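Local coordinates for magnesium transporter MgtE (PDB 2OUX), which probably transports magnesium across the cell membrane, this piece being its cytosolic part, with a helical N-terminal domain and paired CBS domains that bind magnesium ions, at residues 224-229 with 233-238; 9-14 with 32-37; 91-96 with 103-108; 192-197 with 204-209. All coordinates share one frame; numbering follows the deposited sequence.

Contacts 1 and 3 are buried, and contacts 2 and 4 are partly buried and lie farther from the chain's centre. Contact 2 and contact 3 belong to the helical N domain, where their centres are about 24 Å apart. Contact 4 is in the first CBS repeat and contact 1 in the second, with centres about 20 Å apart. No two contacts touch. Contacts 1 and 3 share a pattern: aliphatic side chains meet on one side, and a magnesium ion is bound on the other. Contacts 2 and 4 each set an amide side chain against a branched aliphatic one. Contacts 1, 2 and 4 also touch the second subunit; contact 3 does not.

Contact 1 of 4, residues 224-229 with 233-238; sequences AQTIRD and LAVPVT. With MG (magnesium ion), chain C.
Ile227 places its CD1 methyl 3.5 Å from Val235 CG1 and 4.0 Å from Val235 CB. Its CB points past the strand, but Ile227 CG1 lies anti to the carbonyl carbon, and chi1 of -72° together with chi2 of 40° brings the CD1 end to Val235. The two side chains approach at a slant. Thr226 adds a looser touch, with its CG2 4.3 Å from Val235 CG2. No hydrogen bond links the two segments. The segments come from helix 220-230 and strand 234-238. With strand 214-215 they form a beta-alpha-beta unit of the second CBS repeat, and Val235 is paired through its backbone with Val248 of strand 244-249. Ile227 also packs on Val250 and Ile253 of helix 250-262. The far side of the helix is polar. There Arg228 O binds a magnesium ion at 2.0 Å. Four waters and Asp231 OD1 bring the ion to six ligands. Water 1 of this shell also makes a weak bond to Asp229 O, at 3.4 Å. The Arg228 guanidinium group turns to the dimer partner, where NH1 forms a salt bridge with Asp258 of the second subunit.

Contact 2 of 4, residues 9-14 with 32-37; sequences EEQFAL and LALHIY
The lead-in to helix 36-43, in the helical N-terminal part of the chain, meets helix 8-20 through a single residue, Leu34. This leucine sits one place before His35, which is the N-cap of helix 36-43. Its two methyl groups divide the work. CD1 approaches the Phe12 ring obliquely and comes within 4.1 Å of ring atom CE1. CD2 lies 3.9 Å from Gln11 OE1, a van der Waals contact with the amide oxygen. Leu34 CG is anti to the carbonyl carbon (chi1 -63°), and the forked end spreads between the two helix residues. Phe12 starts off pointing past the loop, but its ring reaches toward Leu34. Gln11 points at the loop from the outset. Its chain bends at chi2 (-71°), and the side chains of Gln11 and Leu34 pass each other heading opposite ways. No hydrogen bond crosses the contact. It is a small apolar touch with an amide beside it, and the nearest CA atoms, those of Gln11 and Leu34, stay 9.3 Å apart. Gln11 packs on Arg210 of the second subunit. The His35 ring meets Tyr230 and Phe232 of that subunit, which places this junction beside the dimer interface. Within the chain, the Phe12 ring makes a T-shaped stack with Phe42 of helix 36-43, and helix 8-20 is thereby tied to that helix as well as to its lead-in.

Contact 3 of 4, residues 91-96 with 103-108; sequences DMLAEM and DLLNML. With MG (magnesium ion), chain D.
Leu93 enters between Leu104 and Leu105, and this is the tight part of the contact. Its two methyl groups go to different partners. CD1 meets Leu105 CD2 at 3.9 Å. CD2 meets Leu104 CG at 4.0 Å and touches CB of the same residue from a little farther away. Leu93 crosses Leu104 at about a right angle and Leu105 on a slant. Leu104 CG is anti to the backbone N (chi1 -162°), whereas Leu105 CG is anti to the carbonyl carbon (chi1 -65°). The two side chains leave the helix in different directions, and Leu93 touches both. All three leucines are buried. Tyr116 of helix 110-118 packs on Leu93, and Leu81 of helix 79-83 packs on Leu104. The other side of helix 98-107 is wet and polar. Asp103 is partly exposed there and binds a magnesium ion through one oxygen, OD1, at 2.2 Å. Its OD2 stays 3.4 Å from the metal. Instead, OD2 accepts a hydrogen bond of 2.7 Å from water 5, itself a ligand of the ion. This second link probably steadies the carboxylate's rotation. Glu72 OE2 lies close to OD2; the bound metal may offset the repulsion between these like charges. Waters 5 to 8 and the backbone O of Ala141 complete six ligands. Helices 86-93 and 98-107 of the MgtE N domain thus pack through leucines, and the roughly octahedral magnesium site joins helix 98-107 to helix 139-142.

Contact 4 of 4, residues 192-197 with 204-209; sequences RDLIVN and ADILNE
The flat amide of Asn197 presents one face to Ile206. CD1 of Ile206 sits over that face, 3.5 Å from Asn197 CG. CG2 of Ile206 lies on the same side, displaced toward the oxygen, and comes within 3.3 Å of Asn197 OD1. At the edge of the amide, Asn197 ND2 donates to Asp193 O. This bond is 2.7 Å long, bent to 141° at the hydrogen, and the acceptor lies near the amide plane. Seen from the acceptor, the donor is tilted from the carbonyl plane. The bond probably fixes the amide's rotation, with one face over the isoleucine methyls. Ile206 CG1 stands between the backbone N and the carbonyl carbon (chi1 51°), and this sends CD1 toward the amide. Leu194 joins more loosely, with its CD1 4.4 Å from Ile206 CD1. A type I turn from Leu194 to Asn197, closed by the bond from Asn197 N to Leu194 O, brings the asparagine round. No hydrogen bond crosses between the segments. Arg192 turns to the second subunit and hydrogen-bonds its Ala167, Ala170 and Glu171 carbonyls. Here helix 191-194 meets the short, weakly bonded helix 203-206 in the first CBS repeat. Both Leu194 and Ile206 rest on Ile189 of strand 185-190 and on Val156 of helix 156-166. Leu194 also touches Met160 and Leu163 of that helix.

Contact 1 of 4, residues 224-229 with 233-238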
loop_
_atom_site.group_PDB
_atom_site.type_symbol
_atom_site.label_atom_id
_atom_site.label_comp_id
_atom_site.label_asym_id
_atom_site.label_seq_id
_atom_site.Cartn_x
_atom_site.Cartn_y
_atom_site.Cartn_z
ATOM N N ALA A 224 -3.252 -11.614 7.446
ATOM C CA ALA A 224 -2.085 -10.775 7.670
ATOM C C ALA A 224 -0.836 -11.438 7.095
ATOM O O ALA A 224 0.021 -10.764 6.520
ATOM C CB ALA A 224 -1.908 -10.539 9.156
ATOM N N GLN A 225 -0.735 -12.759 7.244
ATOM C CA GLN A 225 0.435 -13.480 6.748
ATOM C C GLN A 225 0.523 -13.398 5.225
ATOM O O GLN A 225 1.614 -13.281 4.662
ATOM C CB GLN A 225 0.394 -14.951 7.193
ATOM C CG GLN A 225 1.677 -15.730 6.886
ATOM C CD GLN A 225 2.900 -15.092 7.520
ATOM O OE1 GLN A 225 2.857 -14.661 8.670
ATOM N NE2 GLN A 225 3.998 -15.040 6.778
ATOM N N THR A 226 -0.629 -13.463 4.564
ATOM C CA THR A 226 -0.677 -13.377 3.114
ATOM C C THR A 226 -0.185 -11.998 2.678
ATOM O O THR A 226 0.573 -11.866 1.718
ATOM C CB THR A 226 -2.127 -13.609 2.591
ATOM O OG1 THR A 226 -2.503 -14.973 2.816
ATOM C CG2 THR A 226 -2.233 -13.309 1.089
ATOM N N ILE A 227 -0.606 -10.970 3.404
ATOM C CA ILE A 227 -0.223 -9.604 3.075
ATOM C C ILE A 227 1.266 -9.424 3.296
ATOM O O ILE A 227 1.947 -8.704 2.563
ATOM C CB ILE A 227 -1.000 -8.576 3.944
ATOM C CG1 ILE A 227 -2.466 -8.511 3.507
ATOM C CG2 ILE A 227 -0.388 -7.196 3.766
ATOM C CD1 ILE A 227 -3.067 -9.861 3.166
ATOM N N ARG A 228 1.760 -10.090 4.331
ATOM C CA ARG A 228 3.160 -10.038 4.718
ATOM C C ARG A 228 4.006 -10.739 3.663
ATOM O O ARG A 228 5.000 -10.210 3.202
ATOM C CB ARG A 228 3.315 -10.718 6.084
ATOM C CG ARG A 228 4.599 -10.421 6.839
ATOM C CD ARG A 228 4.296 -10.196 8.327
ATOM N NE ARG A 228 3.285 -11.128 8.819
ATOM C CZ ARG A 228 2.745 -11.089 10.032
ATOM N NH1 ARG A 228 3.117 -10.154 10.897
ATOM N NH2 ARG A 228 1.831 -11.991 10.383
ATOM N N ASP A 229 3.596 -11.933 3.260
ATOM C CA ASP A 229 4.348 -12.684 2.254
ATOM C C ASP A 229 4.338 -12.088 0.850
ATOM O O ASP A 229 5.376 -11.983 0.213
ATOM C CB ASP A 229 3.824 -14.115 2.166
ATOM C CG ASP A 229 4.117 -14.919 3.412
ATOM O OD1 ASP A 229 5.165 -14.664 4.047
ATOM O OD2 ASP A 229 3.312 -15.815 3.740
ATOM N N LEU A 233 -0.912 -4.434 -1.008
ATOM C CA LEU A 233 -1.487 -3.307 -0.280
ATOM C C LEU A 233 -2.964 -3.610 -0.054
ATOM O O LEU A 233 -3.669 -2.882 0.641
ATOM C CB LEU A 233 -1.291 -2.008 -1.067
ATOM C CG LEU A 233 -1.845 -1.941 -2.491
ATOM C CD1 LEU A 233 -3.328 -1.552 -2.455
ATOM C CD2 LEU A 233 -1.049 -0.909 -3.284
ATOM N N ALA A 234 -3.423 -4.707 -0.646
ATOM C CA ALA A 234 -4.805 -5.149 -0.490
ATOM C C ALA A 234 -4.939 -6.586 -0.983
ATOM O O ALA A 234 -4.116 -7.057 -1.771
ATOM C CB ALA A 234 -5.759 -4.233 -1.265
ATOM N N VAL A 235 -5.968 -7.286 -0.506
ATOM C CA VAL A 235 -6.208 -8.656 -0.922
ATOM C C VAL A 235 -7.703 -8.925 -0.982
ATOM O O VAL A 235 -8.441 -8.599 -0.055
ATOM C CB VAL A 235 -5.498 -9.673 0.021
ATOM C CG1 VAL A 235 -6.124 -9.661 1.413
ATOM C CG2 VAL A 235 -5.541 -11.062 -0.600
ATOM N N PRO A 236 -8.173 -9.512 -2.095
ATOM C CA PRO A 236 -9.596 -9.811 -2.265
ATOM C C PRO A 236 -10.125 -10.927 -1.376
ATOM O O PRO A 236 -9.390 -11.828 -0.978
ATOM C CB PRO A 236 -9.711 -10.122 -3.760
ATOM C CG PRO A 236 -8.397 -10.692 -4.089
ATOM C CD PRO A 236 -7.419 -9.832 -3.319
ATOM N N VAL A 237 -11.414 -10.838 -1.065
ATOM C CA VAL A 237 -12.089 -11.804 -0.210
ATOM C C VAL A 237 -13.268 -12.423 -0.954
ATOM O O VAL A 237 -14.033 -11.722 -1.611
ATOM C CB VAL A 237 -12.614 -11.115 1.074
ATOM C CG1 VAL A 237 -13.213 -12.149 2.014
ATOM C CG2 VAL A 237 -11.488 -10.367 1.756
ATOM N N THR A 238 -13.420 -13.738 -0.844
ATOM C CA THR A 238 -14.508 -14.430 -1.533
ATOM C C THR A 238 -15.167 -15.472 -0.639
ATOM O O THR A 238 -14.723 -15.716 0.484
ATOM C CB THR A 238 -13.989 -15.183 -2.778
ATOM O OG1 THR A 238 -13.253 -16.342 -2.361
ATOM C CG2 THR A 238 -13.056 -14.290 -3.598
HETATM MG MG MG C . 6.394 -8.761 3.354
HETATM O O HOH W 1 7.624 -10.191 1.939
HETATM O O HOH W 2 7.276 -9.808 5.137
HETATM O O HOH W 3 5.714 -7.097 4.490
HETATM O O HOH W 4 8.241 -7.763 3.273
#

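Contact 2 of 4, residues 9-14 with 32-37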
loop_
_atom_site.group_PDB
_atom_site.type_symbol
_atom_site.label_atom_id
_atom_site.label_comp_id
_atom_site.label_asym_id
_atom_site.label_seq_id
_atom_site.Cartn_x
_atom_site.Cartn_y
_atom_site.Cartn_z
ATOM N N GLU A 9 0.997 22.114 16.246
ATOM C CA GLU A 9 0.479 23.092 17.186
ATOM C C GLU A 9 0.065 24.390 16.495
ATOM O O GLU A 9 -1.090 24.801 16.579
ATOM C CB GLU A 9 1.513 23.372 18.286
ATOM C CG GLU A 9 2.848 23.975 17.827
ATOM C CD GLU A 9 3.776 22.976 17.148
ATOM O OE1 GLU A 9 3.960 21.858 17.679
ATOM O OE2 GLU A 9 4.338 23.323 16.090
ATOM N N GLU A 10 1.008 25.020 15.805
ATOM C CA GLU A 10 0.743 26.269 15.102
ATOM C C GLU A 10 -0.533 26.201 14.267
ATOM O O GLU A 10 -1.444 27.010 14.443
ATOM C CB GLU A 10 1.929 26.619 14.199
ATOM C CG GLU A 10 1.687 27.810 13.284
ATOM C CD GLU A 10 2.854 28.073 12.350
ATOM O OE1 GLU A 10 3.281 27.129 11.652
ATOM O OE2 GLU A 10 3.344 29.221 12.309
ATOM N N GLN A 11 -0.592 25.235 13.356
ATOM C CA GLN A 11 -1.753 25.076 12.489
ATOM C C GLN A 11 -3.063 24.932 13.262
ATOM O O GLN A 11 -4.048 25.604 12.950
ATOM C CB GLN A 11 -1.556 23.867 11.569
ATOM C CG GLN A 11 -1.248 24.225 10.121
ATOM C CD GLN A 11 -2.452 24.808 9.402
ATOM O OE1 GLN A 11 -3.431 24.106 9.132
ATOM N NE2 GLN A 11 -2.391 26.099 9.098
ATOM N N PHE A 12 -3.076 24.056 14.262
ATOM C CA PHE A 12 -4.270 23.840 15.066
ATOM C C PHE A 12 -4.745 25.136 15.724
ATOM O O PHE A 12 -5.943 25.404 15.782
ATOM C CB PHE A 12 -4.005 22.773 16.136
ATOM C CG PHE A 12 -4.056 21.356 15.618
ATOM C CD1 PHE A 12 -4.172 21.091 14.253
ATOM C CD2 PHE A 12 -3.992 20.283 16.496
ATOM C CE1 PHE A 12 -4.227 19.782 13.777
ATOM C CE2 PHE A 12 -4.046 18.967 16.028
ATOM C CZ PHE A 12 -4.163 18.720 14.665
ATOM N N ALA A 13 -3.798 25.939 16.205
ATOM C CA ALA A 13 -4.110 27.208 16.861
ATOM C C ALA A 13 -4.849 28.160 15.922
ATOM O O ALA A 13 -5.830 28.794 16.317
ATOM C CB ALA A 13 -2.825 27.865 17.371
ATOM N N LEU A 14 -4.364 28.270 14.688
ATOM C CA LEU A 14 -5.003 29.123 13.693
ATOM C C LEU A 14 -6.392 28.562 13.425
ATOM O O LEU A 14 -7.374 29.300 13.354
ATOM C CB LEU A 14 -4.198 29.127 12.388
ATOM C CG LEU A 14 -3.045 30.120 12.186
ATOM C CD1 LEU A 14 -1.998 30.008 13.296
ATOM C CD2 LEU A 14 -2.424 29.841 10.833
ATOM N N LEU A 32 -9.743 21.164 5.744
ATOM C CA LEU A 32 -9.714 20.260 4.604
ATOM C C LEU A 32 -8.342 20.148 3.950
ATOM O O LEU A 32 -8.144 19.329 3.075
ATOM C CB LEU A 32 -10.776 20.688 3.577
ATOM C CG LEU A 32 -12.127 19.952 3.514
ATOM C CD1 LEU A 32 -12.454 19.272 4.832
ATOM C CD2 LEU A 32 -13.226 20.947 3.137
ATOM N N ALA A 33 -7.392 20.975 4.371
ATOM C CA ALA A 33 -6.038 20.912 3.819
ATOM C C ALA A 33 -5.223 19.910 4.646
ATOM O O ALA A 33 -4.151 19.463 4.240
ATOM C CB ALA A 33 -5.380 22.294 3.867
ATOM N N LEU A 34 -5.739 19.577 5.821
ATOM C CA LEU A 34 -5.085 18.624 6.710
ATOM C C LEU A 34 -5.429 17.198 6.278
ATOM O O LEU A 34 -6.511 16.944 5.758
ATOM C CB LEU A 34 -5.571 18.815 8.153
ATOM C CG LEU A 34 -5.331 20.103 8.943
ATOM C CD1 LEU A 34 -6.160 20.062 10.208
ATOM C CD2 LEU A 34 -3.860 20.239 9.286
ATOM N N HIS A 35 -4.493 16.281 6.504
ATOM C CA HIS A 35 -4.684 14.861 6.213
ATOM C C HIS A 35 -5.756 14.404 7.216
ATOM O O HIS A 35 -5.803 14.915 8.327
ATOM C CB HIS A 35 -3.367 14.118 6.464
ATOM C CG HIS A 35 -3.478 12.628 6.354
ATOM N ND1 HIS A 35 -2.971 11.921 5.280
ATOM C CD2 HIS A 35 -4.018 11.715 7.189
ATOM C CE1 HIS A 35 -3.196 10.632 5.465
ATOM N NE2 HIS A 35 -3.829 10.477 6.613
ATOM N N ILE A 36 -6.603 13.453 6.837
ATOM C CA ILE A 36 -7.662 12.999 7.734
ATOM C C ILE A 36 -7.220 12.593 9.139
ATOM O O ILE A 36 -8.003 12.701 10.075
ATOM C CB ILE A 36 -8.478 11.841 7.125
ATOM C CG1 ILE A 36 -7.544 10.731 6.641
ATOM C CG2 ILE A 36 -9.371 12.372 6.007
ATOM C CD1 ILE A 36 -8.270 9.452 6.271
ATOM N N TYR A 37 -5.980 12.130 9.298
ATOM C CA TYR A 37 -5.496 11.757 10.628
ATOM C C TYR A 37 -5.258 13.007 11.472
ATOM O O TYR A 37 -5.485 12.999 12.679
ATOM C CB TYR A 37 -4.190 10.975 10.562
ATOM C CG TYR A 37 -3.486 10.898 11.906
ATOM C CD1 TYR A 37 -3.944 10.047 12.918
ATOM C CD2 TYR A 37 -2.390 11.711 12.182
ATOM C CE1 TYR A 37 -3.315 10.005 14.172
ATOM C CE2 TYR A 37 -1.757 11.680 13.425
ATOM C CZ TYR A 37 -2.226 10.831 14.414
ATOM O OH TYR A 37 -1.590 10.806 15.630
#

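Contact 3 of 4, residues 91-96 with 103-108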
loop_
_atom_site.group_PDB
_atom_site.type_symbol
_atom_site.label_atom_id
_atom_site.label_comp_id
_atom_site.label_asym_id
_atom_site.label_seq_id
_atom_site.Cartn_x
_atom_site.Cartn_y
_atom_site.Cartn_z
ATOM N N ASP A 91 -26.405 9.930 8.337
ATOM C CA ASP A 91 -25.858 10.240 7.021
ATOM C C ASP A 91 -24.342 10.066 6.999
ATOM O O ASP A 91 -23.757 9.654 5.989
ATOM C CB ASP A 91 -26.209 11.673 6.622
ATOM C CG ASP A 91 -27.686 11.859 6.373
ATOM O OD1 ASP A 91 -28.355 10.852 6.054
ATOM O OD2 ASP A 91 -28.173 13.011 6.477
HETATM N N MSE A 92 -23.717 10.385 8.127
HETATM C CA MSE A 92 -22.276 10.293 8.274
HETATM C C MSE A 92 -21.840 8.829 8.341
HETATM O O MSE A 92 -20.801 8.466 7.789
HETATM C CB MSE A 92 -21.848 11.058 9.533
HETATM C CG MSE A 92 -20.349 11.213 9.714
HETATM SE SE MSE A 92 -19.525 9.680 10.552
HETATM C CE MSE A 92 -19.408 10.369 12.358
ATOM N N LEU A 93 -22.634 7.991 9.009
ATOM C CA LEU A 93 -22.309 6.572 9.109
ATOM C C LEU A 93 -22.440 5.946 7.728
ATOM O O LEU A 93 -21.671 5.056 7.366
ATOM C CB LEU A 93 -23.246 5.853 10.089
ATOM C CG LEU A 93 -22.985 6.017 11.591
ATOM C CD1 LEU A 93 -24.239 5.631 12.372
ATOM C CD2 LEU A 93 -21.788 5.164 12.015
ATOM N N ALA A 94 -23.408 6.434 6.961
ATOM C CA ALA A 94 -23.653 5.931 5.617
ATOM C C ALA A 94 -22.571 6.349 4.621
ATOM O O ALA A 94 -22.486 5.796 3.526
ATOM C CB ALA A 94 -25.013 6.408 5.124
ATOM N N GLU A 95 -21.744 7.318 4.998
ATOM C CA GLU A 95 -20.685 7.793 4.111
ATOM C C GLU A 95 -19.313 7.209 4.429
ATOM O O GLU A 95 -18.412 7.265 3.603
ATOM C CB GLU A 95 -20.600 9.323 4.151
ATOM C CG GLU A 95 -21.749 10.039 3.469
ATOM C CD GLU A 95 -21.944 9.592 2.031
ATOM O OE1 GLU A 95 -20.944 9.248 1.361
ATOM O OE2 GLU A 95 -23.101 9.595 1.565
HETATM N N MSE A 96 -19.149 6.663 5.628
HETATM C CA MSE A 96 -17.871 6.077 6.020
HETATM C C MSE A 96 -17.655 4.810 5.212
HETATM O O MSE A 96 -18.581 4.307 4.579
HETATM C CB MSE A 96 -17.881 5.693 7.508
HETATM C CG MSE A 96 -17.999 6.847 8.496
HETATM SE SE MSE A 96 -18.305 6.265 10.342
HETATM C CE MSE A 96 -16.623 5.360 10.679
ATOM N N ASP A 103 -17.664 -1.258 12.458
ATOM C CA ASP A 103 -16.933 -1.198 13.716
ATOM C C ASP A 103 -17.535 -0.177 14.672
ATOM O O ASP A 103 -17.721 -0.461 15.859
ATOM C CB ASP A 103 -15.452 -0.866 13.480
ATOM C CG ASP A 103 -14.699 -2.007 12.836
ATOM O OD1 ASP A 103 -15.357 -3.018 12.546
ATOM O OD2 ASP A 103 -13.469 -1.889 12.611
ATOM N N LEU A 104 -17.825 1.016 14.163
ATOM C CA LEU A 104 -18.399 2.068 14.987
ATOM C C LEU A 104 -19.673 1.517 15.626
ATOM O O LEU A 104 -19.826 1.525 16.846
ATOM C CB LEU A 104 -18.731 3.288 14.125
ATOM C CG LEU A 104 -18.948 4.656 14.786
ATOM C CD1 LEU A 104 -19.801 4.507 16.028
ATOM C CD2 LEU A 104 -17.607 5.269 15.148
ATOM N N LEU A 105 -20.581 1.027 14.793
ATOM C CA LEU A 105 -21.839 0.480 15.276
ATOM C C LEU A 105 -21.673 -0.578 16.364
ATOM O O LEU A 105 -22.363 -0.535 17.383
ATOM C CB LEU A 105 -22.635 -0.081 14.107
ATOM C CG LEU A 105 -23.032 1.039 13.142
ATOM C CD1 LEU A 105 -23.787 0.467 11.962
ATOM C CD2 LEU A 105 -23.896 2.059 13.880
ATOM N N ASN A 106 -20.755 -1.517 16.165
ATOM C CA ASN A 106 -20.533 -2.556 17.163
ATOM C C ASN A 106 -19.969 -2.010 18.468
ATOM O O ASN A 106 -19.854 -2.738 19.451
ATOM C CB ASN A 106 -19.610 -3.644 16.613
ATOM C CG ASN A 106 -20.239 -4.397 15.471
ATOM O OD1 ASN A 106 -21.413 -4.730 15.518
ATOM N ND2 ASN A 106 -19.461 -4.672 14.436
HETATM N N MSE A 107 -19.626 -0.726 18.480
HETATM C CA MSE A 107 -19.088 -0.097 19.680
HETATM C C MSE A 107 -20.175 0.626 20.461
HETATM O O MSE A 107 -20.149 0.662 21.688
HETATM C CB MSE A 107 -17.978 0.888 19.316
HETATM C CG MSE A 107 -16.669 0.213 18.967
HETATM SE SE MSE A 107 -15.900 -0.757 20.468
HETATM C CE MSE A 107 -16.833 -2.450 20.280
ATOM N N LEU A 108 -21.130 1.202 19.746
ATOM C CA LEU A 108 -22.223 1.914 20.388
ATOM C C LEU A 108 -23.069 0.910 21.156
ATOM O O LEU A 108 -22.986 -0.295 20.913
ATOM C CB LEU A 108 -23.089 2.604 19.338
ATOM C CG LEU A 108 -22.379 3.545 18.363
ATOM C CD1 LEU A 108 -23.383 4.059 17.346
ATOM C CD2 LEU A 108 -21.731 4.694 19.125
HETATM MG MG MG D . -14.713 -4.805 11.358
HETATM O O HOH W 5 -12.788 -3.779 10.782
HETATM O O HOH W 6 -16.230 -6.357 12.376
HETATM O O HOH W 7 -13.702 -5.538 13.080
HETATM O O HOH W 8 -15.890 -4.067 9.786
#

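Contact 4 of 4, residues 192-197 with 204-209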
loop_
_atom_site.group_PDB
_atom_site.type_symbol
_atom_site.label_atom_id
_atom_site.label_comp_id
_atom_site.label_asym_id
_atom_site.label_seq_id
_atom_site.Cartn_x
_atom_site.Cartn_y
_atom_site.Cartn_z
ATOM N N ARG A 192 -0.522 -0.027 -11.913
ATOM C CA ARG A 192 0.769 0.238 -12.529
ATOM C C ARG A 192 1.015 -0.588 -13.796
ATOM O O ARG A 192 1.814 -0.197 -14.638
ATOM C CB ARG A 192 1.908 0.021 -11.523
ATOM C CG ARG A 192 2.142 -1.415 -11.056
ATOM C CD ARG A 192 3.218 -1.460 -9.947
ATOM N NE ARG A 192 4.540 -1.053 -10.422
ATOM C CZ ARG A 192 5.572 -0.757 -9.635
ATOM N NH1 ARG A 192 5.452 -0.819 -8.315
ATOM N NH2 ARG A 192 6.727 -0.396 -10.169
ATOM N N ASP A 193 0.345 -1.728 -13.929
ATOM C CA ASP A 193 0.504 -2.548 -15.130
ATOM C C ASP A 193 -0.474 -2.025 -16.157
ATOM O O ASP A 193 -0.209 -2.015 -17.362
ATOM C CB ASP A 193 0.195 -4.015 -14.850
ATOM C CG ASP A 193 1.336 -4.722 -14.173
ATOM O OD1 ASP A 193 2.452 -4.169 -14.178
ATOM O OD2 ASP A 193 1.129 -5.833 -13.651
ATOM N N LEU A 194 -1.610 -1.572 -15.650
ATOM C CA LEU A 194 -2.664 -1.032 -16.482
ATOM C C LEU A 194 -2.242 0.219 -17.251
ATOM O O LEU A 194 -2.346 0.260 -18.476
ATOM C CB LEU A 194 -3.879 -0.708 -15.612
ATOM C CG LEU A 194 -5.197 -0.411 -16.322
ATOM C CD1 LEU A 194 -5.623 -1.621 -17.151
ATOM C CD2 LEU A 194 -6.267 -0.091 -15.285
ATOM N N ILE A 195 -1.758 1.235 -16.544
ATOM C CA ILE A 195 -1.386 2.483 -17.199
ATOM C C ILE A 195 -0.322 2.399 -18.289
ATOM O O ILE A 195 -0.197 3.330 -19.097
ATOM C CB ILE A 195 -0.934 3.556 -16.179
ATOM C CG1 ILE A 195 0.382 3.144 -15.518
ATOM C CG2 ILE A 195 -2.023 3.768 -15.140
ATOM C CD1 ILE A 195 1.049 4.277 -14.766
ATOM N N VAL A 196 0.441 1.312 -18.332
ATOM C CA VAL A 196 1.473 1.193 -19.359
ATOM C C VAL A 196 0.983 0.388 -20.561
ATOM O O VAL A 196 1.773 -0.017 -21.407
ATOM C CB VAL A 196 2.754 0.514 -18.825
ATOM C CG1 VAL A 196 3.187 1.161 -17.511
ATOM C CG2 VAL A 196 2.526 -0.981 -18.661
ATOM N N ASN A 197 -0.319 0.143 -20.635
ATOM C CA ASN A 197 -0.851 -0.616 -21.753
ATOM C C ASN A 197 -1.621 0.292 -22.704
ATOM O O ASN A 197 -2.098 1.359 -22.310
ATOM C CB ASN A 197 -1.733 -1.760 -21.243
ATOM C CG ASN A 197 -0.944 -3.036 -21.008
ATOM O OD1 ASN A 197 -0.665 -3.785 -21.944
ATOM N ND2 ASN A 197 -0.561 -3.280 -19.756
ATOM N N ALA A 204 -8.644 -8.663 -20.779
ATOM C CA ALA A 204 -8.474 -10.113 -20.764
ATOM C C ALA A 204 -7.109 -10.558 -21.261
ATOM O O ALA A 204 -6.654 -11.657 -20.940
ATOM C CB ALA A 204 -9.567 -10.770 -21.601
ATOM N N ASP A 205 -6.452 -9.711 -22.045
ATOM C CA ASP A 205 -5.145 -10.065 -22.575
ATOM C C ASP A 205 -3.970 -9.694 -21.683
ATOM O O ASP A 205 -2.878 -10.233 -21.851
ATOM C CB ASP A 205 -4.951 -9.452 -23.965
ATOM C CG ASP A 205 -5.725 -10.202 -25.039
ATOM O OD1 ASP A 205 -5.779 -11.448 -24.955
ATOM O OD2 ASP A 205 -6.265 -9.556 -25.966
ATOM N N ILE A 206 -4.186 -8.789 -20.734
ATOM C CA ILE A 206 -3.105 -8.379 -19.855
ATOM C C ILE A 206 -3.347 -8.659 -18.372
ATOM O O ILE A 206 -2.465 -8.418 -17.547
ATOM C CB ILE A 206 -2.792 -6.878 -20.031
ATOM C CG1 ILE A 206 -4.080 -6.061 -19.918
ATOM C CG2 ILE A 206 -2.108 -6.646 -21.375
ATOM C CD1 ILE A 206 -3.847 -4.577 -19.806
ATOM N N LEU A 207 -4.529 -9.178 -18.038
ATOM C CA LEU A 207 -4.874 -9.478 -16.649
ATOM C C LEU A 207 -4.060 -10.655 -16.112
ATOM O O LEU A 207 -3.501 -11.439 -16.879
ATOM C CB LEU A 207 -6.376 -9.787 -16.535
ATOM C CG LEU A 207 -6.877 -11.114 -17.132
ATOM C CD1 LEU A 207 -6.580 -12.262 -16.175
ATOM C CD2 LEU A 207 -8.366 -11.041 -17.362
ATOM N N ASN A 208 -3.979 -10.779 -14.790
ATOM C CA ASN A 208 -3.241 -11.889 -14.196
ATOM C C ASN A 208 -4.242 -12.955 -13.794
ATOM O O ASN A 208 -5.177 -12.678 -13.044
ATOM C CB ASN A 208 -2.479 -11.440 -12.957
ATOM C CG ASN A 208 -1.436 -12.449 -12.522
ATOM O OD1 ASN A 208 -1.631 -13.664 -12.641
ATOM N ND2 ASN A 208 -0.314 -11.950 -12.011
ATOM N N GLU A 209 -4.046 -14.174 -14.286
ATOM C CA GLU A 209 -4.948 -15.273 -13.957
ATOM C C GLU A 209 -4.701 -15.805 -12.560
ATOM O O GLU A 209 -5.624 -16.291 -11.917
ATOM C CB GLU A 209 -4.795 -16.429 -14.942
ATOM C CG GLU A 209 -5.154 -16.103 -16.372
ATOM C CD GLU A 209 -5.365 -17.354 -17.203
ATOM O OE1 GLU A 209 -4.501 -18.258 -17.160
ATOM O OE2 GLU A 209 -6.400 -17.428 -17.898
#